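Local coordinates for protein CG8862 (Drosophila melanogaster, PDB 3ISM) that is endonuclease G, a magnesium-dependent nuclease of the DNA/RNA non-specific family that probably cuts both DNA and RNA and is held here by its protein inhibitor EndoGI, at the interface of chains A and C and the interface of chains B and C. Coordinates in Å, arbitrary orientation; residue numbers count along the deposited sequence, not the author numbering. Chains: chain A/B, CG8862; chain C, CG4930.

Contact 1: the interface of chains A and C. Residues chain A 89, 93-94; chain C 283, 286-287.
The ring of C:Phe286 pushes tip first into a notch between A:Asn89 and A:Arg93, and this is the tight part of the contact. Its leading atom CZ comes to 3.2 Å from the backbone carbonyl O of A:Asn89 and 3.5 Å from CA of A:Arg93. CG of C:Phe286 stands anti to its own backbone N (chi1 -178°), which carries the ring off the helix toward the nuclease. A:Arg93 crosses the ring at about a right angle, its CG 3.9 Å above one face near the rim of C:Phe286, while CB of A:Asn89 meets CE1 at 4.0 Å. An alanine in place of C:Phe286 would probably open a gap here and leave the aliphatic stem of A:Arg93 without its packing partner. Farther along the arginine the fit slackens. Its CD touches the phenol OH of C:Tyr287 at 3.3 Å, yet its guanidinium is not hydrogen-bonded to C:Tyr287 or C:Asp283. It tilts 25° from the tyrosine ring, and NH2 stops 4.0 Å short of OD1 of C:Asp283. A:Arg94 NH2 is 4.3 Å from the same oxygen, so attraction between these charges is likely to be long-range. The inhibitor residues all come from the C-terminal end of helix 267-287; the nuclease supplies the short helix 89-92 and the loop that follows, about 14 Å from the predicted catalytic A:His101.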
loop_
_atom_site.group_PDB
_atom_site.type_symbol
_atom_site.label_atom_id
_atom_site.label_comp_id
_atom_site.label_asym_id
_atom_site.label_seq_id
_atom_site.Cartn_x
_atom_site.Cartn_y
_atom_site.Cartn_z
ATOM N N ASN A 89 11.484 11.144 -15.121
ATOM C CA ASN A 89 11.349 12.606 -15.083
ATOM C C ASN A 89 10.011 13.095 -15.655
ATOM O O ASN A 89 9.411 14.012 -15.095
ATOM C CB ASN A 89 12.539 13.304 -15.762
ATOM C CG ASN A 89 13.783 13.306 -14.888
ATOM O OD1 ASN A 89 13.700 13.421 -13.663
ATOM N ND2 ASN A 89 14.945 13.169 -15.513
ATOM N N ARG A 93 7.382 16.053 -14.039
ATOM C CA ARG A 93 7.343 17.323 -14.768
ATOM C C ARG A 93 5.957 17.923 -14.719
ATOM O O ARG A 93 4.982 17.290 -15.134
ATOM C CB ARG A 93 7.767 17.155 -16.232
ATOM C CG ARG A 93 7.940 18.493 -16.969
ATOM C CD ARG A 93 7.785 18.334 -18.470
ATOM N NE ARG A 93 7.760 19.620 -19.174
ATOM C CZ ARG A 93 6.671 20.159 -19.728
ATOM N NH1 ARG A 93 5.504 19.523 -19.670
ATOM N NH2 ARG A 93 6.749 21.333 -20.352
ATOM N N ARG A 94 5.892 19.141 -14.184
ATOM C CA ARG A 94 4.665 19.928 -14.066
ATOM C C ARG A 94 3.559 19.205 -13.293
ATOM O O ARG A 94 2.366 19.400 -13.544
ATOM C CB ARG A 94 4.207 20.438 -15.440
ATOM C CG ARG A 94 5.136 21.532 -15.995
ATOM C CD ARG A 94 4.678 22.102 -17.336
ATOM N NE ARG A 94 5.614 23.130 -17.798
ATOM C CZ ARG A 94 5.356 24.030 -18.744
ATOM N NH1 ARG A 94 4.175 24.052 -19.352
ATOM N NH2 ARG A 94 6.282 24.917 -19.084
ATOM N N ASP C 283 12.261 25.682 -18.060
ATOM C CA ASP C 283 12.526 24.301 -18.476
ATOM C C ASP C 283 13.883 23.808 -17.990
ATOM O O ASP C 283 14.009 22.645 -17.595
ATOM C CB ASP C 283 12.428 24.154 -19.997
ATOM C CG ASP C 283 10.998 24.023 -20.477
ATOM O OD1 ASP C 283 10.215 23.283 -19.834
ATOM O OD2 ASP C 283 10.661 24.653 -21.502
ATOM N N PHE C 286 14.071 22.418 -14.469
ATOM C CA PHE C 286 13.614 21.040 -14.297
ATOM C C PHE C 286 14.589 20.039 -14.897
ATOM O O PHE C 286 14.888 19.022 -14.281
ATOM C CB PHE C 286 12.220 20.816 -14.889
ATOM C CG PHE C 286 11.698 19.409 -14.679
ATOM C CD1 PHE C 286 11.807 18.445 -15.687
ATOM C CD2 PHE C 286 11.136 19.040 -13.462
ATOM C CE1 PHE C 286 11.354 17.154 -15.486
ATOM C CE2 PHE C 286 10.673 17.740 -13.257
ATOM C CZ PHE C 286 10.787 16.801 -14.269
ATOM N N TYR C 287 15.077 20.324 -16.099
ATOM C CA TYR C 287 15.926 19.364 -16.812
ATOM C C TYR C 287 17.394 19.391 -16.396
ATOM O O TYR C 287 18.155 18.499 -16.754
ATOM C CB TYR C 287 15.795 19.544 -18.322
ATOM C CG TYR C 287 14.425 19.182 -18.829
ATOM C CD1 TYR C 287 13.536 20.165 -19.238
ATOM C CD2 TYR C 287 14.011 17.856 -18.882
ATOM C CE1 TYR C 287 12.276 19.849 -19.687
ATOM C CE2 TYR C 287 12.753 17.525 -19.343
ATOM C CZ TYR C 287 11.891 18.529 -19.745
ATOM O OH TYR C 287 10.636 18.220 -20.210
#

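Contact 2: the interface of chains B and C. Residues chain B 77, 83, 86, 88; chain C 49-50, 52.
The side-chain amide of B:Gln77 and the carboxylate of C:Asp52 meet with their planes 73° apart where an EndoGI loop and the start of helix 52-75 hold the second EndoG copy, and each presents an oxygen gripped from both faces. OD2 of C:Asp52 accepts the backbone N of B:Gln77 on one face, at 3.2 Å, and its NE2 on the other, at 3.1 Å. CG of B:Gln77 stands between its backbone N and carbonyl carbon (chi1 78°) with the chain extended beyond, which sets the amide where both donors reach that oxygen. The amide oxygen OE1 of B:Gln77 takes NH1 of B:Arg86 and NE2 of B:Gln88 from opposite faces. The B:Gln88 bond is nearly straight (169° at H) and lies in the plane of that donor amide, although it reaches OE1 from above the carbonyl plane. These two donors probably fix which way the B:Gln77 amide is turned, pointing its NE2 at the inhibitor, with a weak bond to the backbone O of C:Val50. The guanidinium of B:Arg86 has B:Pro83 CA over one face. C:Ile49 lies across this polar set, its CG2 touching OE1 of B:Gln77 and its CD1 reaching CB of B:Pro83 at 3.8 Å. C:Asp52 opens its helix, whose N-terminal end would probably help stabilise a negative charge. One water links OE1 of B:Gln88 to OD1 of C:Asp52; another lies 2.7 Å from OD2 of C:Asp52.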
loop_
_atom_site.group_PDB
_atom_site.type_symbol
_atom_site.label_atom_id
_atom_site.label_comp_id
_atom_site.label_asym_id
_atom_site.label_seq_id
_atom_site.Cartn_x
_atom_site.Cartn_y
_atom_site.Cartn_z
ATOM N N GLN B 77 -6.204 -15.411 14.367
ATOM C CA GLN B 77 -5.051 -14.541 14.195
ATOM C C GLN B 77 -3.760 -15.355 14.002
ATOM O O GLN B 77 -3.613 -16.475 14.515
ATOM C CB GLN B 77 -4.910 -13.565 15.359
ATOM C CG GLN B 77 -4.318 -14.173 16.601
ATOM C CD GLN B 77 -4.457 -13.259 17.782
ATOM O OE1 GLN B 77 -3.667 -12.330 17.955
ATOM N NE2 GLN B 77 -5.491 -13.492 18.590
ATOM N N PRO B 83 2.493 -8.316 16.586
ATOM C CA PRO B 83 1.227 -7.714 17.046
ATOM C C PRO B 83 0.808 -6.423 16.328
ATOM O O PRO B 83 -0.390 -6.235 16.096
ATOM C CB PRO B 83 1.479 -7.403 18.533
ATOM C CG PRO B 83 2.633 -8.264 18.951
ATOM C CD PRO B 83 3.342 -8.771 17.708
ATOM N N ARG B 86 -0.918 -7.439 12.767
ATOM C CA ARG B 86 -1.768 -8.594 12.772
ATOM C C ARG B 86 -3.215 -8.155 12.600
ATOM O O ARG B 86 -3.722 -7.379 13.412
ATOM C CB ARG B 86 -1.607 -9.249 14.134
ATOM C CG ARG B 86 -1.589 -10.745 14.164
ATOM C CD ARG B 86 -1.518 -11.216 15.588
ATOM N NE ARG B 86 -0.148 -11.467 16.034
ATOM C CZ ARG B 86 0.189 -11.711 17.296
ATOM N NH1 ARG B 86 -0.745 -11.713 18.245
ATOM N NH2 ARG B 86 1.458 -11.955 17.612
ATOM N N GLN B 88 -7.216 -8.877 13.023
ATOM C CA GLN B 88 -7.962 -9.562 14.073
ATOM C C GLN B 88 -9.414 -9.687 13.638
ATOM O O GLN B 88 -9.894 -8.873 12.865
ATOM C CB GLN B 88 -7.898 -8.780 15.401
ATOM C CG GLN B 88 -6.492 -8.610 16.006
ATOM C CD GLN B 88 -5.901 -9.907 16.588
ATOM O OE1 GLN B 88 -6.604 -10.903 16.806
ATOM N NE2 GLN B 88 -4.609 -9.883 16.859
ATOM N N ILE C 49 -5.444 -7.625 22.320
ATOM C CA ILE C 49 -5.015 -8.922 21.789
ATOM C C ILE C 49 -5.194 -10.040 22.819
ATOM O O ILE C 49 -4.619 -10.003 23.911
ATOM C CB ILE C 49 -3.574 -8.891 21.220
ATOM C CG1 ILE C 49 -3.551 -8.097 19.909
ATOM C CG2 ILE C 49 -3.047 -10.320 20.976
ATOM C CD1 ILE C 49 -2.163 -7.841 19.374
ATOM N N VAL C 50 -6.024 -11.010 22.440
ATOM C CA VAL C 50 -6.418 -12.133 23.282
ATOM C C VAL C 50 -6.273 -13.430 22.471
ATOM O O VAL C 50 -6.520 -13.443 21.257
ATOM C CB VAL C 50 -7.895 -11.967 23.764
ATOM C CG1 VAL C 50 -8.380 -13.189 24.557
ATOM C CG2 VAL C 50 -8.048 -10.693 24.619
ATOM N N ASP C 52 -7.252 -16.581 20.671
ATOM C CA ASP C 52 -8.509 -16.897 19.979
ATOM C C ASP C 52 -9.266 -18.020 20.679
ATOM O O ASP C 52 -10.489 -18.032 20.640
ATOM C CB ASP C 52 -8.283 -17.267 18.502
ATOM C CG ASP C 52 -7.636 -16.150 17.704
ATOM O OD1 ASP C 52 -8.321 -15.183 17.302
ATOM O OD2 ASP C 52 -6.425 -16.264 17.459
HETATM O O HOH W 1 -8.863 -12.243 16.323
HETATM O O HOH W 2 -4.498 -17.970 16.760
#

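Contact 1 and contact 2 lie about 48 Å apart, measured between the centres of their C-alpha atoms, joined by one inhibitor chain reaching both nuclease copies. They share no inhibitor element: contact 1 uses helix 267-287, contact 2 the start of helix 52-75 and the residues before it. On the nuclease, both draw on positions 77 to 94. Contact 2 is about 17 Å from its copy's predicted catalytic B:His101, comparable with contact 1. One EndoGI thus engages two EndoG subunits near both active sites, which would be consistent with inhibition by hindering nucleic acid access, although these contacts alone do not show it.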